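Local coordinates for periplasmic beta-glucosidase (Pseudomonas aeruginosa, PDB 6R5T), which probably hydrolyses terminal, non-reducing beta-D-glucosyl residues of beta-glucosides in the periplasm, releasing beta-D-glucose, as a glycoside hydrolase of family 3, at residues A[47-53]-A[73-78]; A[52-58]-A[116-120]; A[59-63]-A[329-333]; A[108-112]-A[168-172]; A[20-24]-A[292-297]. The protein carries 1 engineered substitution. The contacts are given in a common frame with arbitrary orientation. Residue numbers count along the deposited sequence, not the author numbering.

Contact 1. Residues A[47-53]-A[73-78]; sequences GAIFNTV and PLFHAY. With GAL (beta-D-galactopyranose), chain C.
Strands 48-50 and 75-78 run parallel, their axes 4.6 Å apart at closest approach and their directions 24° apart. They are neighbours in the parallel barrel sheet of the family 3 N-terminal TIM-barrel domain, joined by helix 55-65 as a beta-alpha-beta crossover. Ile49 pairs with His76 (CA-CA 4.9 Å) and Phe50 with Ala77 (CA-CA 4.5 Å). Ile49 N donates to Phe75 O (3.0 Å), Ala77 N to Ile49 O (2.8 Å) and Asn51 N to Ala77 O (3.1 Å). Asn51 then leaves the strand with positive phi (74°). A water lies 2.7 Å from Thr52 O and 2.9 Å from Ala77 O, bridging the two carbonyls.

Side chains alternate between two faces. Ala48, Phe50, Phe75 and Ala77 share one. There Ala48 CB sits over the Phe75 ring, 3.5 Å from its centroid, a CH-pi contact; Phe75 is in the p rotamer. Ile49 (m, m) and His76 (m) share the other face; helix 55-65 covers it at His76 and helix 34-42 at Ile49. Ile49 CB lies 3.5 Å from His76 CD2. Beyond the strand, Val53 CG1 lies over the Tyr78 ring (t), 3.4 Å from the centroid.

The strand end opens on the sugar pocket. Phe50 and Asn51 line it, and Glu486 also binds the galactose. Phe50 CE2 comes to 3.3 Å from galactose O2, and Asn51 ND2 donates to galactose O3 at 2.9 Å.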
# COMPACT_ATOMS: atom_id res chain seq x y z
N GLY A 47 6.66 -28.81 -27.37
CA GLY A 47 6.97 -27.66 -28.22
C GLY A 47 8.29 -27.02 -27.81
O GLY A 47 9.02 -26.52 -28.67
N ALA A 48 8.59 -27.00 -26.51
CA ALA A 48 9.80 -26.33 -26.02
C ALA A 48 10.14 -26.80 -24.63
O ALA A 48 9.31 -27.39 -23.93
CB ALA A 48 9.56 -24.84 -26.04
N ILE A 49 11.38 -26.54 -24.28
CA ILE A 49 11.98 -27.00 -23.03
C ILE A 49 12.46 -25.75 -22.31
O ILE A 49 12.97 -24.84 -22.97
CB ILE A 49 13.13 -27.95 -23.34
CG1 ILE A 49 12.66 -29.18 -24.11
CG2 ILE A 49 13.88 -28.34 -22.07
CD1 ILE A 49 11.76 -30.05 -23.35
N PHE A 50 12.40 -25.77 -21.00
CA PHE A 50 13.17 -24.79 -20.20
C PHE A 50 13.99 -25.54 -19.15
O PHE A 50 13.63 -26.67 -18.78
CB PHE A 50 12.27 -23.72 -19.59
CG PHE A 50 11.27 -24.16 -18.55
CD1 PHE A 50 10.11 -24.81 -18.92
CD2 PHE A 50 11.48 -23.93 -17.21
CE1 PHE A 50 9.16 -25.21 -18.02
CE2 PHE A 50 10.55 -24.37 -16.28
CZ PHE A 50 9.39 -24.99 -16.68
N ASN A 51 15.06 -24.88 -18.71
CA ASN A 51 15.96 -25.32 -17.62
C ASN A 51 16.89 -26.46 -18.05
O ASN A 51 17.56 -26.99 -17.16
CB ASN A 51 15.17 -25.71 -16.37
CG ASN A 51 14.67 -24.52 -15.56
OD1 ASN A 51 15.03 -23.39 -15.84
ND2 ASN A 51 13.80 -24.79 -14.60
N THR A 52 17.02 -26.76 -19.35
CA THR A 52 18.12 -27.63 -19.87
C THR A 52 19.13 -26.71 -20.56
O THR A 52 18.73 -25.99 -21.47
CB THR A 52 17.55 -28.70 -20.83
OG1 THR A 52 16.76 -29.57 -20.04
CG2 THR A 52 18.62 -29.43 -21.59
N VAL A 53 20.39 -26.67 -20.11
CA VAL A 53 21.23 -25.47 -20.38
C VAL A 53 22.66 -25.77 -20.83
O VAL A 53 23.50 -24.87 -20.75
CB VAL A 53 21.28 -24.57 -19.12
CG1 VAL A 53 19.86 -24.16 -18.73
CG2 VAL A 53 21.99 -25.25 -17.99
N PRO A 73 11.55 -28.66 -34.78
CA PRO A 73 12.56 -28.50 -33.75
C PRO A 73 12.00 -27.84 -32.48
O PRO A 73 11.00 -27.11 -32.55
CB PRO A 73 13.58 -27.55 -34.34
CG PRO A 73 12.79 -26.76 -35.31
CD PRO A 73 11.79 -27.76 -35.91
N LEU A 74 12.62 -28.19 -31.37
CA LEU A 74 12.33 -27.52 -30.08
C LEU A 74 13.01 -26.17 -30.09
O LEU A 74 14.02 -25.99 -30.79
CB LEU A 74 12.93 -28.37 -28.95
CG LEU A 74 12.33 -29.75 -28.83
CD1 LEU A 74 13.25 -30.63 -28.02
CD2 LEU A 74 10.95 -29.70 -28.22
N PHE A 75 12.50 -25.27 -29.25
CA PHE A 75 13.38 -24.22 -28.70
C PHE A 75 13.64 -24.51 -27.21
O PHE A 75 12.85 -25.20 -26.54
CB PHE A 75 12.88 -22.81 -28.99
CG PHE A 75 11.69 -22.34 -28.21
CD1 PHE A 75 11.80 -21.95 -26.89
CD2 PHE A 75 10.46 -22.18 -28.81
CE1 PHE A 75 10.70 -21.46 -26.19
CE2 PHE A 75 9.35 -21.71 -28.13
CZ PHE A 75 9.47 -21.35 -26.81
N HIS A 76 14.74 -23.95 -26.72
CA HIS A 76 15.22 -24.15 -25.33
C HIS A 76 15.34 -22.79 -24.66
O HIS A 76 16.02 -21.91 -25.22
CB HIS A 76 16.56 -24.90 -25.31
CG HIS A 76 16.40 -26.35 -25.59
ND1 HIS A 76 16.26 -26.82 -26.89
CD2 HIS A 76 16.32 -27.44 -24.76
CE1 HIS A 76 16.08 -28.13 -26.81
NE2 HIS A 76 16.13 -28.53 -25.55
N ALA A 77 14.72 -22.67 -23.50
CA ALA A 77 14.70 -21.40 -22.75
C ALA A 77 15.33 -21.57 -21.38
O ALA A 77 15.38 -22.67 -20.82
CB ALA A 77 13.28 -20.88 -22.69
N TYR A 78 15.71 -20.42 -20.82
CA TYR A 78 16.23 -20.33 -19.44
C TYR A 78 16.04 -18.91 -18.91
O TYR A 78 15.72 -18.01 -19.64
CB TYR A 78 17.68 -20.74 -19.46
CG TYR A 78 18.35 -21.05 -18.14
CD1 TYR A 78 17.73 -21.81 -17.17
CD2 TYR A 78 19.64 -20.61 -17.92
CE1 TYR A 78 18.37 -22.13 -15.98
CE2 TYR A 78 20.30 -20.95 -16.74
CZ TYR A 78 19.66 -21.71 -15.79
OH TYR A 78 20.30 -22.07 -14.64
C1 GAL C . 9.82 -21.25 -12.16
C2 GAL C . 11.19 -21.56 -12.79
C3 GAL C . 11.84 -22.69 -11.99
C4 GAL C . 11.96 -22.23 -10.52
C5 GAL C . 10.56 -21.83 -10.02
C6 GAL C . 10.61 -21.23 -8.61
O2 GAL C . 11.01 -21.93 -14.15
O3 GAL C . 13.15 -22.92 -12.54
O4 GAL C . 12.85 -21.09 -10.55
O5 GAL C . 9.97 -20.76 -10.84
O6 GAL C . 9.28 -20.81 -8.23
O HOH W 1 16.16 -25.28 -21.77

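Contact 2. Residues A[52-58]-A[116-120]; sequences TVTRPDI and ADGLD
The start of helix 55-65 meets the turn that ends helix 100-116, a Schellman motif, within the TIM-barrel domain. Thr54 is the N-cap: its O accepts from Ile58 N (2.9 Å), and its OG1 (chi1 p) bonds weakly to Asp57 OD2 (2.9 Å). Ala116 O accepts a hydrogen bond from a water (2.7 Å) that accepts from Arg55 NE (2.8 Å). Asp117 (chi1 m) has its CA 4.9 Å from that of Arg55. One water joins Asp117 OD1 to Arg55 N (2.9 Å each); another joins Asp117 OD2 (2.8 Å) to Val53 O (2.7 Å). The carboxylate also forms salt bridges with Arg349 and Arg85. Gly118 has phi 101°, and a CB there would clash with Ile58 CD1, which packs 3.5 Å from Gly118 C. Leu119 (m, t) touches both Val53 and Ile58 (m, t), ahead of strand 121-122: its CD1 is 4.3 Å from Val53 CB, and its CD2 is 4.1 Å from Ile58 CD1 and 3.5 Å from Thr52 O.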
# COMPACT_ATOMS: atom_id res chain seq x y z
N THR A 52 17.02 -26.76 -19.35
CA THR A 52 18.12 -27.63 -19.87
C THR A 52 19.13 -26.71 -20.56
O THR A 52 18.73 -25.99 -21.47
CB THR A 52 17.55 -28.70 -20.83
OG1 THR A 52 16.76 -29.57 -20.04
CG2 THR A 52 18.62 -29.43 -21.59
N VAL A 53 20.39 -26.67 -20.11
CA VAL A 53 21.23 -25.47 -20.38
C VAL A 53 22.66 -25.77 -20.83
O VAL A 53 23.50 -24.87 -20.75
CB VAL A 53 21.28 -24.57 -19.12
CG1 VAL A 53 19.86 -24.16 -18.73
CG2 VAL A 53 21.99 -25.25 -17.99
N THR A 54 22.95 -27.00 -21.22
CA THR A 54 24.31 -27.32 -21.73
C THR A 54 24.19 -27.91 -23.13
O THR A 54 23.17 -28.53 -23.43
CB THR A 54 25.10 -28.25 -20.82
OG1 THR A 54 24.56 -29.56 -20.97
CG2 THR A 54 25.04 -27.83 -19.37
N ARG A 55 25.21 -27.70 -23.92
CA ARG A 55 25.19 -28.15 -25.34
C ARG A 55 24.88 -29.64 -25.42
O ARG A 55 23.99 -30.04 -26.18
CB ARG A 55 26.50 -27.84 -26.06
CG ARG A 55 26.53 -28.55 -27.41
CD ARG A 55 27.89 -28.43 -28.01
NE ARG A 55 28.12 -27.11 -28.55
CZ ARG A 55 29.09 -26.81 -29.42
NH1 ARG A 55 29.92 -27.74 -29.87
NH2 ARG A 55 29.17 -25.58 -29.87
N PRO A 56 25.57 -30.55 -24.70
CA PRO A 56 25.25 -31.97 -24.83
C PRO A 56 23.80 -32.32 -24.46
O PRO A 56 23.20 -33.19 -25.08
CB PRO A 56 26.26 -32.72 -23.95
CG PRO A 56 27.15 -31.66 -23.32
CD PRO A 56 26.79 -30.30 -23.91
N ASP A 57 23.27 -31.68 -23.44
CA ASP A 57 21.90 -31.98 -22.94
C ASP A 57 20.86 -31.44 -23.92
O ASP A 57 19.87 -32.17 -24.21
CB ASP A 57 21.66 -31.35 -21.59
CG ASP A 57 22.46 -31.96 -20.47
OD1 ASP A 57 22.79 -33.15 -20.59
OD2 ASP A 57 22.69 -31.22 -19.48
N ILE A 58 21.12 -30.26 -24.45
CA ILE A 58 20.20 -29.65 -25.45
C ILE A 58 20.28 -30.45 -26.76
O ILE A 58 19.22 -30.71 -27.38
CB ILE A 58 20.49 -28.16 -25.64
CG1 ILE A 58 20.16 -27.38 -24.36
CG2 ILE A 58 19.70 -27.64 -26.84
CD1 ILE A 58 20.52 -25.90 -24.42
N ALA A 116 25.85 -19.79 -26.69
CA ALA A 116 27.07 -20.65 -26.78
C ALA A 116 26.82 -22.00 -26.15
O ALA A 116 27.48 -22.99 -26.54
CB ALA A 116 28.28 -19.98 -26.12
N ASP A 117 25.87 -22.10 -25.22
CA ASP A 117 25.49 -23.36 -24.56
C ASP A 117 24.26 -23.99 -25.24
O ASP A 117 23.85 -25.05 -24.76
CB ASP A 117 25.24 -23.17 -23.07
CG ASP A 117 26.52 -22.88 -22.28
OD1 ASP A 117 27.64 -23.23 -22.79
OD2 ASP A 117 26.41 -22.38 -21.15
N GLY A 118 23.72 -23.36 -26.31
CA GLY A 118 22.61 -23.95 -27.06
C GLY A 118 21.25 -23.37 -26.73
O GLY A 118 20.25 -23.77 -27.36
N LEU A 119 21.18 -22.42 -25.80
CA LEU A 119 19.87 -21.78 -25.53
C LEU A 119 19.42 -20.82 -26.63
O LEU A 119 20.22 -20.08 -27.19
CB LEU A 119 19.97 -21.04 -24.19
CG LEU A 119 20.07 -21.99 -23.01
CD1 LEU A 119 20.66 -21.26 -21.80
CD2 LEU A 119 18.74 -22.67 -22.68
N ASP A 120 18.10 -20.77 -26.87
CA ASP A 120 17.49 -19.91 -27.90
C ASP A 120 16.75 -18.72 -27.28
O ASP A 120 16.40 -17.82 -28.02
CB ASP A 120 16.42 -20.67 -28.68
CG ASP A 120 16.88 -21.98 -29.29
OD1 ASP A 120 17.83 -21.90 -30.13
OD2 ASP A 120 16.42 -23.04 -28.85
O HOH W 2 25.31 -23.85 -19.09
O HOH W 3 27.48 -26.13 -23.02
O HOH W 4 26.48 -24.85 -28.15

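Contact 3. Residues A[59-63]-A[329-333]; sequences RAMQD and DPYRR
Tyr331 reaches from a turn to one side of helix 55-65 and buries more surface than any other residue here. Residues 329-332 form a type I beta turn, with Arg332 N bonded to Asp329 O (3.1 Å). Asp329 OD1 accepts from Tyr331 N (2.9 Å), an Asx turn. On the helix, Asp63 N is satisfied by Arg59 O (2.8 Å). The nearest CA pairs are Gln62-Pro330 at 7.3 Å and Arg59-Tyr331 at 7.5 Å.

Tyr331 (chi1 m, chi2 -85°) donates its OH to Asp63 OD1 at 2.6 Å, with OD1 at the ring edge, near its plane. Gln62 (t, p) lays CG over one ring face, while its CG also packs 4.0 Å from Pro330 CB. Its NE2 makes a weak bond to Pro330 O (3.3 Å, 128°). Its OE1 accepts from Leu74 N. The Arg59 guanidinium has Tyr331 CD1 over its face, 3.6 Å from NH2. Its NH1 donates to Leu334 O, just after residues 329-333.

Arg333 points to other partners, including a salt bridge with Asp120. The contact is a surface one. It packs the turn after helix 307-323 on helix 55-65, a peripheral helix of the TIM barrel.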
# COMPACT_ATOMS: atom_id res chain seq x y z
N ARG A 59 21.49 -30.78 -27.20
CA ARG A 59 21.62 -31.60 -28.44
C ARG A 59 20.81 -32.89 -28.27
O ARG A 59 20.16 -33.34 -29.27
CB ARG A 59 23.10 -31.94 -28.68
CG ARG A 59 23.94 -30.89 -29.35
CD ARG A 59 25.26 -31.50 -29.85
NE ARG A 59 24.96 -32.21 -31.10
CZ ARG A 59 24.99 -31.68 -32.31
NH1 ARG A 59 25.44 -30.46 -32.53
NH2 ARG A 59 24.65 -32.43 -33.33
N ALA A 60 20.90 -33.57 -27.12
CA ALA A 60 20.22 -34.86 -26.87
C ALA A 60 18.70 -34.70 -27.03
O ALA A 60 18.03 -35.56 -27.64
CB ALA A 60 20.59 -35.39 -25.50
N MET A 61 18.15 -33.58 -26.56
CA MET A 61 16.70 -33.32 -26.77
C MET A 61 16.40 -33.08 -28.25
O MET A 61 15.38 -33.62 -28.78
CB MET A 61 16.28 -32.08 -26.03
CG MET A 61 16.68 -32.12 -24.62
SD MET A 61 15.51 -33.11 -23.82
CE MET A 61 15.43 -32.13 -22.32
N GLN A 62 17.17 -32.21 -28.89
CA GLN A 62 16.93 -31.86 -30.32
C GLN A 62 17.05 -33.14 -31.17
O GLN A 62 16.31 -33.30 -32.17
CB GLN A 62 17.90 -30.78 -30.75
CG GLN A 62 17.46 -29.94 -31.92
CD GLN A 62 16.25 -29.06 -31.66
OE1 GLN A 62 15.14 -29.55 -31.71
NE2 GLN A 62 16.43 -27.75 -31.45
N ASP A 63 17.94 -34.06 -30.76
CA ASP A 63 18.12 -35.34 -31.47
C ASP A 63 16.82 -36.15 -31.47
O ASP A 63 16.62 -36.90 -32.43
CB ASP A 63 19.25 -36.17 -30.89
CG ASP A 63 20.65 -35.67 -31.21
OD1 ASP A 63 20.85 -34.81 -32.09
OD2 ASP A 63 21.54 -36.13 -30.54
N ASP A 329 18.20 -24.56 -39.50
CA ASP A 329 19.16 -25.48 -38.87
C ASP A 329 18.83 -25.57 -37.39
O ASP A 329 19.17 -24.66 -36.63
CB ASP A 329 20.60 -25.02 -39.08
CG ASP A 329 21.66 -25.91 -38.42
OD1 ASP A 329 21.33 -27.03 -37.95
OD2 ASP A 329 22.82 -25.44 -38.37
N PRO A 330 18.25 -26.71 -36.96
CA PRO A 330 17.90 -26.93 -35.57
C PRO A 330 19.13 -26.95 -34.66
O PRO A 330 18.95 -26.86 -33.41
CB PRO A 330 17.17 -28.27 -35.52
CG PRO A 330 17.21 -28.83 -36.92
CD PRO A 330 17.84 -27.82 -37.84
N TYR A 331 20.33 -27.12 -35.25
CA TYR A 331 21.60 -27.21 -34.49
C TYR A 331 22.43 -25.94 -34.62
O TYR A 331 23.62 -25.97 -34.26
CB TYR A 331 22.40 -28.46 -34.90
CG TYR A 331 21.67 -29.75 -34.61
CD1 TYR A 331 21.73 -30.36 -33.38
CD2 TYR A 331 20.85 -30.33 -35.57
CE1 TYR A 331 21.06 -31.53 -33.10
CE2 TYR A 331 20.14 -31.49 -35.31
CZ TYR A 331 20.25 -32.10 -34.08
OH TYR A 331 19.58 -33.25 -33.80
N ARG A 332 21.84 -24.83 -35.03
CA ARG A 332 22.63 -23.60 -35.32
C ARG A 332 23.30 -23.05 -34.06
O ARG A 332 24.36 -22.42 -34.21
CB ARG A 332 21.76 -22.56 -36.01
CG ARG A 332 20.62 -22.01 -35.15
CD ARG A 332 19.57 -21.30 -35.96
NE ARG A 332 20.14 -20.26 -36.78
CZ ARG A 332 20.36 -20.32 -38.11
NH1 ARG A 332 19.96 -21.35 -38.82
NH2 ARG A 332 20.93 -19.32 -38.72
N ARG A 333 22.76 -23.32 -32.86
CA ARG A 333 23.41 -22.88 -31.60
C ARG A 333 24.12 -24.05 -30.91
O ARG A 333 24.53 -23.91 -29.76
CB ARG A 333 22.34 -22.23 -30.69
CG ARG A 333 21.77 -20.97 -31.30
CD ARG A 333 20.77 -20.29 -30.33
NE ARG A 333 20.36 -19.07 -30.95
CZ ARG A 333 19.45 -18.93 -31.91
NH1 ARG A 333 18.64 -19.91 -32.25
NH2 ARG A 333 19.28 -17.75 -32.44

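Contact 4. Residues A[108-112]-A[168-172]; sequences RISAL and PDSIM
Asp169, Ala111 and Arg108 lose the most surface here. Residues 108-112 are regular helix, with Leu112 N bonded to Arg108 O (2.8 Å). Residues 168-172 run from a loop into strand 172-178. The closest backbone pairs are Leu112-Asp169, with CA atoms 4.8 Å apart, and Ala111-Ile171, 5.8 Å.

Asp169 takes part mainly through its backbone. Its O accepts two bonds from the Arg108 guanidinium, from NH1 at 2.9 Å (147°) and NH2 at 3.0 Å (146°). The oxygen lies near the guanidinium plane, so one carbonyl bridges both terminal nitrogens. Its carboxylate (chi1 p, 59°) adds a long salt bridge: OD2 is 4.0 Å from Arg108 NH1 and well off the guanidinium plane, so only charge is involved.

Arg108 reaches this carbonyl in a folded rotamer (t, p, m, chi4 -77°). Its NE donates to Ala159 O at the end of helix 146-161. Thus helix 100-116, on the outside of the TIM barrel, packs on the loop between helix 146-161 and strand 172-178.

Ala111 points toward the loop. Its CB packs 3.9 Å from Ile171 CG1, and Ile171 (p, t) points back at the helix. Tyr160 touches both side chains. Ser170 turns its CB away from the helix, and its OG hydrogen-bonds chiefly to Gln161 O. The CA of Ser170 lies 4.0 Å from Arg108 NH2, at the guanidinium edge.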
# COMPACT_ATOMS: atom_id res chain seq x y z
N ARG A 108 24.23 -8.45 -23.88
CA ARG A 108 24.93 -9.02 -25.07
C ARG A 108 25.77 -10.20 -24.64
O ARG A 108 25.70 -11.29 -25.27
CB ARG A 108 25.80 -7.97 -25.77
CG ARG A 108 26.54 -8.53 -26.99
CD ARG A 108 25.74 -8.40 -28.28
NE ARG A 108 24.50 -9.16 -28.39
CZ ARG A 108 24.38 -10.48 -28.64
NH1 ARG A 108 25.45 -11.26 -28.84
NH2 ARG A 108 23.17 -11.01 -28.74
N ILE A 109 26.58 -10.03 -23.61
CA ILE A 109 27.44 -11.12 -23.12
C ILE A 109 26.56 -12.25 -22.60
O ILE A 109 26.89 -13.45 -22.79
CB ILE A 109 28.40 -10.61 -22.04
CG1 ILE A 109 29.39 -9.61 -22.64
CG2 ILE A 109 29.06 -11.74 -21.29
CD1 ILE A 109 30.39 -10.21 -23.56
N SER A 110 25.48 -11.93 -21.90
CA SER A 110 24.56 -12.99 -21.40
C SER A 110 24.06 -13.83 -22.60
O SER A 110 23.99 -15.03 -22.54
CB SER A 110 23.36 -12.38 -20.70
OG SER A 110 23.74 -11.70 -19.50
N ALA A 111 23.65 -13.15 -23.65
CA ALA A 111 23.09 -13.82 -24.85
C ALA A 111 24.18 -14.64 -25.53
O ALA A 111 23.91 -15.78 -25.93
CB ALA A 111 22.54 -12.79 -25.79
N LEU A 112 25.36 -14.07 -25.65
CA LEU A 112 26.55 -14.77 -26.25
C LEU A 112 26.78 -16.05 -25.47
O LEU A 112 26.89 -17.16 -26.06
CB LEU A 112 27.76 -13.83 -26.14
CG LEU A 112 29.07 -14.34 -26.76
CD1 LEU A 112 30.02 -13.17 -27.02
CD2 LEU A 112 29.72 -15.36 -25.84
N PRO A 168 23.67 -17.18 -34.42
CA PRO A 168 24.01 -18.12 -33.38
C PRO A 168 24.42 -17.46 -32.06
O PRO A 168 24.52 -18.18 -31.13
CB PRO A 168 25.21 -18.92 -33.90
CG PRO A 168 25.40 -18.49 -35.34
CD PRO A 168 24.60 -17.24 -35.57
N ASP A 169 24.67 -16.15 -32.02
CA ASP A 169 24.99 -15.49 -30.74
C ASP A 169 23.81 -14.62 -30.29
O ASP A 169 24.04 -13.75 -29.43
CB ASP A 169 26.29 -14.71 -30.86
CG ASP A 169 26.30 -13.64 -31.93
OD1 ASP A 169 25.35 -13.55 -32.76
OD2 ASP A 169 27.29 -12.88 -31.94
N SER A 170 22.63 -14.79 -30.88
CA SER A 170 21.38 -14.10 -30.47
C SER A 170 20.55 -15.08 -29.65
O SER A 170 20.58 -16.29 -29.90
CB SER A 170 20.59 -13.61 -31.65
OG SER A 170 21.24 -12.54 -32.32
N ILE A 171 19.70 -14.54 -28.78
CA ILE A 171 18.59 -15.28 -28.13
C ILE A 171 17.36 -14.41 -28.25
O ILE A 171 17.45 -13.14 -28.30
CB ILE A 171 18.87 -15.66 -26.67
CG1 ILE A 171 18.99 -14.41 -25.77
CG2 ILE A 171 20.09 -16.57 -26.59
CD1 ILE A 171 19.30 -14.71 -24.33
N MET A 172 16.20 -15.03 -28.18
CA MET A 172 14.92 -14.30 -28.15
C MET A 172 14.65 -13.83 -26.72
O MET A 172 14.93 -14.56 -25.76
CB MET A 172 13.77 -15.21 -28.59
CG MET A 172 12.45 -14.53 -28.54
SD MET A 172 11.10 -15.52 -29.33
CE MET A 172 11.63 -15.42 -31.04

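Contact 5. Residues A[20-24]-A[292-297]; sequences IGQLR and YSTWLP
This is a mostly apolar contact between two outer segments of the TIM-barrel domain, the end of helix 16-22 with the first turns of helix 291-301. No direct hydrogen bond crosses it. Ile20 (m, t) buries the most surface. Ile20 CA is 6.2 Å from Ser293 CA. Its CG2 lies 3.8 Å from Ser293 CA, and its CD1 lies 3.8 Å from both Leu296 CB and Pro297 CG. Leu23 (m, t), just past the helix, puts CD1 3.9 Å from Tyr292 CD2 and 3.9 Å from Leu296 CD1. Helix 291-301 is kinked at Pro297. One water links Ile20 O (2.8 Å) to Ser293 OG (2.7 Å). Arg24 is extended (t, t, t), with CD 3.6 Å from Ser293 OG; its guanidinium forms salt bridges with Asp290 and Asp40. Helices 271-281 and 307-323 complete the apolar cluster around Tyr292, Leu23 and Leu296. Strand 24-26 follows, between strands 48-50 and 286-287; Arg24 makes backbone bonds with Gly47 and Ala48 on the first side, Leu23 with Asn286 on the other.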
# COMPACT_ATOMS: atom_id res chain seq x y z
N ILE A 20 -1.39 -28.92 -30.92
CA ILE A 20 -1.45 -28.78 -29.44
C ILE A 20 -0.10 -29.15 -28.83
O ILE A 20 0.30 -28.48 -27.83
CB ILE A 20 -2.60 -29.61 -28.89
CG1 ILE A 20 -3.93 -29.02 -29.38
CG2 ILE A 20 -2.49 -29.70 -27.36
CD1 ILE A 20 -5.12 -29.92 -29.17
N GLY A 21 0.63 -30.12 -29.39
CA GLY A 21 1.97 -30.46 -28.87
C GLY A 21 2.91 -29.26 -28.88
O GLY A 21 3.75 -29.13 -28.01
N GLN A 22 2.79 -28.41 -29.88
CA GLN A 22 3.65 -27.21 -30.02
C GLN A 22 3.46 -26.26 -28.84
O GLN A 22 4.41 -25.49 -28.56
CB GLN A 22 3.37 -26.47 -31.31
CG GLN A 22 3.93 -27.28 -32.51
CD GLN A 22 5.41 -27.46 -32.39
OE1 GLN A 22 6.15 -26.46 -32.38
NE2 GLN A 22 5.87 -28.70 -32.25
N LEU A 23 2.32 -26.34 -28.16
CA LEU A 23 1.98 -25.35 -27.10
C LEU A 23 2.57 -25.80 -25.77
O LEU A 23 2.44 -25.04 -24.78
CB LEU A 23 0.47 -25.19 -27.02
CG LEU A 23 -0.25 -24.95 -28.35
CD1 LEU A 23 -1.71 -24.73 -28.10
CD2 LEU A 23 0.38 -23.80 -29.14
N ARG A 24 3.21 -26.95 -25.72
CA ARG A 24 3.63 -27.54 -24.44
C ARG A 24 5.07 -27.16 -24.15
O ARG A 24 5.97 -27.50 -24.95
CB ARG A 24 3.48 -29.05 -24.50
CG ARG A 24 3.73 -29.72 -23.18
CD ARG A 24 3.34 -31.17 -23.28
NE ARG A 24 3.65 -31.89 -22.07
CZ ARG A 24 4.17 -33.11 -22.01
NH1 ARG A 24 4.46 -33.75 -23.12
NH2 ARG A 24 4.40 -33.69 -20.84
N TYR A 292 -3.04 -27.77 -21.25
CA TYR A 292 -3.42 -27.59 -22.66
C TYR A 292 -3.48 -28.97 -23.35
O TYR A 292 -4.45 -29.26 -24.06
CB TYR A 292 -2.48 -26.67 -23.42
CG TYR A 292 -2.74 -25.19 -23.28
CD1 TYR A 292 -3.43 -24.68 -22.19
CD2 TYR A 292 -2.24 -24.30 -24.21
CE1 TYR A 292 -3.68 -23.32 -22.09
CE2 TYR A 292 -2.47 -22.94 -24.12
CZ TYR A 292 -3.22 -22.45 -23.07
OH TYR A 292 -3.46 -21.12 -22.95
N SER A 293 -2.45 -29.78 -23.18
CA SER A 293 -2.42 -31.12 -23.81
C SER A 293 -3.54 -31.99 -23.25
O SER A 293 -4.06 -32.83 -23.99
CB SER A 293 -1.09 -31.75 -23.59
OG SER A 293 -0.09 -31.07 -24.34
N THR A 294 -3.91 -31.83 -21.99
CA THR A 294 -4.93 -32.68 -21.34
C THR A 294 -6.33 -32.28 -21.82
O THR A 294 -7.18 -33.15 -21.99
CB THR A 294 -4.82 -32.59 -19.81
OG1 THR A 294 -3.49 -32.94 -19.42
CG2 THR A 294 -5.87 -33.42 -19.09
N TRP A 295 -6.60 -30.99 -22.01
CA TRP A 295 -7.99 -30.51 -22.13
C TRP A 295 -8.32 -29.88 -23.47
O TRP A 295 -9.51 -29.78 -23.76
CB TRP A 295 -8.34 -29.52 -21.00
CG TRP A 295 -8.31 -30.23 -19.70
CD1 TRP A 295 -7.36 -30.12 -18.75
CD2 TRP A 295 -9.26 -31.19 -19.20
NE1 TRP A 295 -7.67 -30.90 -17.67
CE2 TRP A 295 -8.82 -31.58 -17.92
CE3 TRP A 295 -10.45 -31.73 -19.69
CZ2 TRP A 295 -9.50 -32.51 -17.13
CZ3 TRP A 295 -11.13 -32.65 -18.89
CH2 TRP A 295 -10.66 -33.03 -17.65
N LEU A 296 -7.39 -29.39 -24.27
CA LEU A 296 -7.80 -28.67 -25.50
C LEU A 296 -8.60 -29.57 -26.45
O LEU A 296 -9.53 -29.07 -27.05
CB LEU A 296 -6.60 -28.04 -26.22
CG LEU A 296 -6.01 -26.79 -25.53
CD1 LEU A 296 -4.75 -26.35 -26.22
CD2 LEU A 296 -7.00 -25.64 -25.45
N PRO A 297 -8.24 -30.86 -26.63
CA PRO A 297 -9.03 -31.70 -27.55
C PRO A 297 -10.49 -31.82 -27.11
O PRO A 297 -11.41 -31.64 -27.99
CB PRO A 297 -8.27 -33.04 -27.55
CG PRO A 297 -6.84 -32.66 -27.15
CD PRO A 297 -7.05 -31.55 -26.13
O HOH W 5 -0.02 -28.47 -25.03

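How the contacts relate
All five contacts build one TIM-barrel region. Contact 1 is in the buried barrel sheet and is the one that reaches the sugar. Contacts 2 and 5 are also buried but lie outside the sheet, contact 5 between two helices and contact 2 between a helix start and a loop. Both use apolar side chains and bridging waters. Contact 4 is partly buried, and contact 3 is at the surface; both depend more on side-chain hydrogen bonds. Contacts 2 and 3 share helix 55-65, the crossover of contact 1. Asp120 ties contact 2 to three others: OD2 bonds His76 N of contact 1, OD1 pairs with Arg333 of contact 3 and O bonds Met172 N of contact 4. Contact 5 joins contact 1 through Arg24 O and Gly47 N.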